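Local coordinates for protein transport protein HOFQ (Aggregatibacter actinomycetemcomitans, PDB 2Y3M) that binds DNA through its extra-membranous domains and, as a secretin of the competence machinery, probably helps to take DNA up across the outer membrane, at the interface of chains A and B. Numbering follows the deposited sequence. Chains: chain A/B, Protein transport protein HOFQ.

Contact 1: the interface of chains A and B. Residues chain A 5-7; chain B 49.
The CG1 methyl groups of A:Val7 and B:Val49 meet at 4.0 Å and form the small apolar centre of this patch in the extra-membranous part of a secretin. B:Val49 lies in the loop between strand 42-48 and the helix that begins at residue 51, and it is brought against the start of strand 6-14 of the other copy. Its CG1 stands anti to its own carbonyl carbon (chi1 -64°), which turns this methyl, rather than CG2, toward chain A. A:Val7 answers with the equivalent branch, and the two side chains cross obliquely. Compact branched residues suit such a place, where a short methyl must cover a backbone without reaching deep.

Outward from the valines the same CG1 of B:Val49 lies 3.6 Å from the carbonyl O of A:Pro6 and 3.5 Å from OD1, the side-chain amide oxygen of A:Asn5. Both are van der Waals contacts of a methyl with oxygen. The ring of A:Pro6 restricts its phi, which helps to fix the chain as it enters the strand. At the rim a water joins the two copies, 2.7 Å from the carbonyl O of A:Pro6 and 2.9 Å from the carbonyl O of B:Val49; since both are acceptors, the water can donate to each.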
loop_
_atom_site.group_PDB
_atom_site.type_symbol
_atom_site.label_atom_id
_atom_site.label_comp_id
_atom_site.label_asym_id
_atom_site.label_seq_id
_atom_site.Cartn_x
_atom_site.Cartn_y
_atom_site.Cartn_z
ATOM N N ASN A 5 7.783 -28.214 -13.148
ATOM C CA ASN A 5 8.552 -27.761 -11.986
ATOM C C ASN A 5 7.649 -27.083 -10.945
ATOM O O ASN A 5 7.038 -26.056 -11.242
ATOM C CB ASN A 5 9.670 -26.813 -12.434
ATOM C CG ASN A 5 10.715 -26.587 -11.358
ATOM O OD1 ASN A 5 10.402 -26.154 -10.248
ATOM N ND2 ASN A 5 11.972 -26.866 -11.690
ATOM N N PRO A 6 7.569 -27.656 -9.724
ATOM C CA PRO A 6 6.597 -27.222 -8.709
ATOM C C PRO A 6 6.858 -25.830 -8.139
ATOM O O PRO A 6 8.005 -25.481 -7.847
ATOM C CB PRO A 6 6.718 -28.289 -7.614
ATOM C CG PRO A 6 8.049 -28.893 -7.794
ATOM C CD PRO A 6 8.393 -28.785 -9.249
ATOM N N VAL A 7 5.788 -25.048 -7.993
ATOM C CA VAL A 7 5.876 -23.687 -7.463
ATOM C C VAL A 7 4.883 -23.448 -6.338
ATOM O O VAL A 7 3.797 -24.034 -6.319
ATOM C CB VAL A 7 5.649 -22.591 -8.562
ATOM C CG1 VAL A 7 6.811 -22.543 -9.560
ATOM C CG2 VAL A 7 4.295 -22.765 -9.278
ATOM N N VAL B 49 9.526 -21.097 -6.503
ATOM C CA VAL B 49 9.831 -22.506 -6.187
ATOM C C VAL B 49 10.109 -22.694 -4.692
ATOM O O VAL B 49 9.911 -23.781 -4.147
ATOM C CB VAL B 49 11.005 -23.090 -7.044
ATOM C CG1 VAL B 49 10.646 -23.122 -8.521
ATOM C CG2 VAL B 49 12.302 -22.321 -6.822
HETATM O O HOH W 1 9.290 -26.268 -5.553
#

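Contact 2: the interface of chains A and B. Residues chain A 12-14, 66-67; chain B 14, 41-42, 44.
B:Leu44 lies against one face of the A:Trp67 indole at its CZ3-CH2 rim, CD1 over the rim and CG 3.9 Å from CZ3; the opposite face carries CG of A:Gln14, also offset toward the rim. The other flat groups are two glutamine amides, which approach from opposite directions with planes 70° apart. NE2 of B:Gln14 donates to OE1 of A:Gln14 at 3.2 Å; the acceptor lies in the donor's amide plane, whereas the donor stands 30° off the carbonyl plane of A:Gln14. The A:Gln14 chain, extended beyond CG, carries its amide past B:Val42, whose CG1 is 3.3 Å from NE2. Glutamine suits this place because its methylenes can pack while its amide bonds.

Alongside, strand 6-14 of chain A runs antiparallel to strand 42-48 of chain B. N of A:Leu12 donates a hydrogen bond to O of B:Leu44 at 2.6 Å, and N of B:Leu44 returns one to O of A:Leu12 at 2.7 Å. A longer bond, 3.3 Å from N of A:Gln14 to O of B:Val42, extends the pairing. The contact thereby continues a beta-sheet from one copy into the other and helps to hold together the pair in the deposited assembly, which may or may not be biological.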
loop_
_atom_site.group_PDB
_atom_site.type_symbol
_atom_site.label_atom_id
_atom_site.label_comp_id
_atom_site.label_asym_id
_atom_site.label_seq_id
_atom_site.Cartn_x
_atom_site.Cartn_y
_atom_site.Cartn_z
ATOM N N LEU A 12 -2.487 -11.798 -4.757
ATOM C CA LEU A 12 -2.729 -10.579 -3.985
ATOM C C LEU A 12 -3.745 -9.720 -4.720
ATOM O O LEU A 12 -3.521 -9.312 -5.861
ATOM C CB LEU A 12 -1.431 -9.785 -3.747
ATOM C CG LEU A 12 -0.272 -10.416 -2.964
ATOM C CD1 LEU A 12 0.845 -9.402 -2.765
ATOM C CD2 LEU A 12 -0.720 -10.978 -1.622
ATOM N N LYS A 13 -4.865 -9.460 -4.059
ATOM C CA LYS A 13 -5.950 -8.683 -4.633
ATOM C C LYS A 13 -5.997 -7.362 -3.889
ATOM O O LYS A 13 -6.020 -7.336 -2.654
ATOM C CB LYS A 13 -7.272 -9.451 -4.494
ATOM C CG LYS A 13 -8.505 -8.784 -5.104
ATOM C CD LYS A 13 -9.711 -9.714 -4.992
ATOM C CE LYS A 13 -11.026 -8.954 -4.948
ATOM N NZ LYS A 13 -11.524 -8.611 -6.306
ATOM N N GLN A 14 -5.984 -6.262 -4.636
ATOM C CA GLN A 14 -6.013 -4.950 -4.014
ATOM C C GLN A 14 -7.417 -4.679 -3.493
ATOM O O GLN A 14 -8.399 -4.834 -4.220
ATOM C CB GLN A 14 -5.554 -3.861 -4.983
ATOM C CG GLN A 14 -4.928 -2.667 -4.275
ATOM C CD GLN A 14 -4.608 -1.517 -5.208
ATOM O OE1 GLN A 14 -5.230 -0.454 -5.136
ATOM N NE2 GLN A 14 -3.632 -1.717 -6.085
ATOM N N LEU A 66 -3.071 -2.382 1.503
ATOM C CA LEU A 66 -4.229 -2.582 0.637
ATOM C C LEU A 66 -4.324 -3.985 0.040
ATOM O O LEU A 66 -5.294 -4.301 -0.648
ATOM C CB LEU A 66 -4.213 -1.561 -0.507
ATOM C CG LEU A 66 -4.479 -0.089 -0.197
ATOM C CD1 LEU A 66 -4.065 0.768 -1.377
ATOM C CD2 LEU A 66 -5.948 0.157 0.168
ATOM N N TRP A 67 -3.327 -4.823 0.291
ATOM C CA TRP A 67 -3.266 -6.130 -0.360
ATOM C C TRP A 67 -3.873 -7.258 0.476
ATOM O O TRP A 67 -3.373 -7.587 1.555
ATOM C CB TRP A 67 -1.822 -6.470 -0.759
ATOM C CG TRP A 67 -1.181 -5.440 -1.654
ATOM C CD1 TRP A 67 -0.319 -4.453 -1.279
ATOM C CD2 TRP A 67 -1.362 -5.298 -3.071
ATOM N NE1 TRP A 67 0.051 -3.703 -2.370
ATOM C CE2 TRP A 67 -0.576 -4.199 -3.483
ATOM C CE3 TRP A 67 -2.115 -5.990 -4.030
ATOM C CZ2 TRP A 67 -0.516 -3.775 -4.817
ATOM C CZ3 TRP A 67 -2.057 -5.574 -5.349
ATOM C CH2 TRP A 67 -1.262 -4.475 -5.733
ATOM N N GLN B 14 -2.073 7.748 -7.121
ATOM C CA GLN B 14 -1.547 6.383 -7.070
ATOM C C GLN B 14 -0.350 6.229 -7.993
ATOM O O GLN B 14 -0.425 6.541 -9.181
ATOM C CB GLN B 14 -2.618 5.340 -7.399
ATOM C CG GLN B 14 -3.235 4.689 -6.162
ATOM C CD GLN B 14 -3.911 3.360 -6.455
ATOM O OE1 GLN B 14 -4.248 3.058 -7.598
ATOM N NE2 GLN B 14 -4.115 2.560 -5.412
ATOM N N THR B 41 -10.591 -4.534 -10.536
ATOM C CA THR B 41 -9.409 -4.188 -9.742
ATOM C C THR B 41 -8.119 -4.823 -10.287
ATOM O O THR B 41 -8.152 -5.581 -11.257
ATOM C CB THR B 41 -9.625 -4.538 -8.230
ATOM O OG1 THR B 41 -8.427 -4.277 -7.489
ATOM C CG2 THR B 41 -10.019 -6.008 -8.047
ATOM N N VAL B 42 -6.986 -4.496 -9.673
ATOM C CA VAL B 42 -5.713 -5.110 -10.044
ATOM C C VAL B 42 -5.377 -6.264 -9.094
ATOM O O VAL B 42 -5.516 -6.138 -7.869
ATOM C CB VAL B 42 -4.554 -4.063 -10.144
ATOM C CG1 VAL B 42 -4.346 -3.334 -8.820
ATOM C CG2 VAL B 42 -3.253 -4.707 -10.630
ATOM N N LEU B 44 -2.399 -9.503 -8.331
ATOM C CA LEU B 44 -1.065 -10.040 -8.571
ATOM C C LEU B 44 -1.040 -11.517 -8.238
ATOM O O LEU B 44 -1.501 -11.929 -7.167
ATOM C CB LEU B 44 -0.028 -9.329 -7.711
ATOM C CG LEU B 44 0.070 -7.812 -7.746
ATOM C CD1 LEU B 44 1.179 -7.380 -6.798
ATOM C CD2 LEU B 44 0.317 -7.306 -9.169
#

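Contact 3: the interface of chains A and B. Residues chain A 51-52, 55; chain B 118, 122.
B:Lys122 and A:Asp52 bury more surface than the other residues of this patch, and they meet in a salt bridge between two helices. The lysine leaves helix 117-125 of chain B, while the aspartate stands in the first turn of helix 51-62 of chain A. Their side chains cross at about a right angle. The ammonium NZ of B:Lys122 also donates a hydrogen bond to the carboxylate OD1 of A:Asp52, at 3.0 Å. It meets that oxygen on the syn side, 22° out of the carboxylate plane. A bend at chi3 (-146°) in an otherwise stretched chain helps to direct NZ, and CE follows alongside at 3.3 Å from the same OD1. Lysine fits here because its long aliphatic stem can reach from one helix to the other and still end in a charge. The aspartate, close to the N-terminal end of its helix, would probably be stabilised as an anion both by the helix dipole and by the lysine.

One helical turn before B:Lys122 comes B:Ser118, which buries the next most surface in the patch. Its small side chain lets apolar groups of chain A come close: CB is 3.9 Å from CD2 of A:Leu51 and 4.0 Å from CZ of A:Phe55. CD1, the other methyl of A:Leu51, lies over one face of the A:Phe55 ring, while CD2 reaches to 3.6 Å from the backbone O of B:Ser118.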
loop_
_atom_site.group_PDB
_atom_site.type_symbol
_atom_site.label_atom_id
_atom_site.label_comp_id
_atom_site.label_asym_id
_atom_site.label_seq_id
_atom_site.Cartn_x
_atom_site.Cartn_y
_atom_site.Cartn_z
ATOM N N LEU A 51 -2.548 21.573 9.656
ATOM C CA LEU A 51 -1.492 20.972 8.853
ATOM C C LEU A 51 -0.955 19.667 9.446
ATOM O O LEU A 51 -0.807 18.688 8.717
ATOM C CB LEU A 51 -0.356 21.967 8.563
ATOM C CG LEU A 51 0.658 21.531 7.485
ATOM C CD1 LEU A 51 -0.038 21.083 6.189
ATOM C CD2 LEU A 51 1.697 22.620 7.200
ATOM N N ASP A 52 -0.693 19.653 10.755
ATOM C CA ASP A 52 -0.194 18.456 11.447
ATOM C C ASP A 52 -1.166 17.286 11.316
ATOM O O ASP A 52 -0.754 16.164 11.003
ATOM C CB ASP A 52 0.111 18.740 12.924
ATOM C CG ASP A 52 1.444 19.443 13.127
ATOM O OD1 ASP A 52 2.410 19.129 12.398
ATOM O OD2 ASP A 52 1.535 20.306 14.025
ATOM N N PHE A 55 -1.029 15.972 7.737
ATOM C CA PHE A 55 0.124 15.079 7.594
ATOM C C PHE A 55 -0.132 13.701 8.194
ATOM O O PHE A 55 0.260 12.688 7.615
ATOM C CB PHE A 55 1.382 15.676 8.235
ATOM C CG PHE A 55 2.016 16.772 7.435
ATOM C CD1 PHE A 55 2.034 16.721 6.042
ATOM C CD2 PHE A 55 2.620 17.851 8.077
ATOM C CE1 PHE A 55 2.630 17.742 5.298
ATOM C CE2 PHE A 55 3.220 18.868 7.346
ATOM C CZ PHE A 55 3.224 18.812 5.951
ATOM N N SER B 118 6.535 24.133 5.544
ATOM C CA SER B 118 5.458 23.657 6.415
ATOM C C SER B 118 5.532 24.248 7.825
ATOM O O SER B 118 4.502 24.561 8.418
ATOM C CB SER B 118 5.448 22.133 6.478
ATOM O OG SER B 118 6.701 21.649 6.921
ATOM N N LYS B 122 2.829 26.714 9.633
ATOM C CA LYS B 122 2.279 26.491 10.970
ATOM C C LYS B 122 2.387 27.752 11.819
ATOM O O LYS B 122 1.456 28.109 12.535
ATOM C CB LYS B 122 2.986 25.332 11.670
ATOM C CG LYS B 122 2.657 23.970 11.107
ATOM C CD LYS B 122 3.443 22.904 11.832
ATOM C CE LYS B 122 3.808 21.775 10.896
ATOM N NZ LYS B 122 4.753 20.822 11.544
#

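The centres of the C-alpha atoms of contacts 1 and 2 are about 24 Å apart, those of 2 and 3 about 30 Å and those of 1 and 3 about 50 Å. Contacts 1 and 2 share strand 6-14 of chain A, near its start and its end. Strand 42-48, loop residue 49 and helix 51-62 form one segment that serves contacts 2, 1 and 3 in turn, in one copy or the other. Two-fold symmetry repeats each contact, giving an elongated pair in which strands and helices of each copy pack against the other. Whether it forms in cells, where secretins assemble into rings, the structure alone does not show.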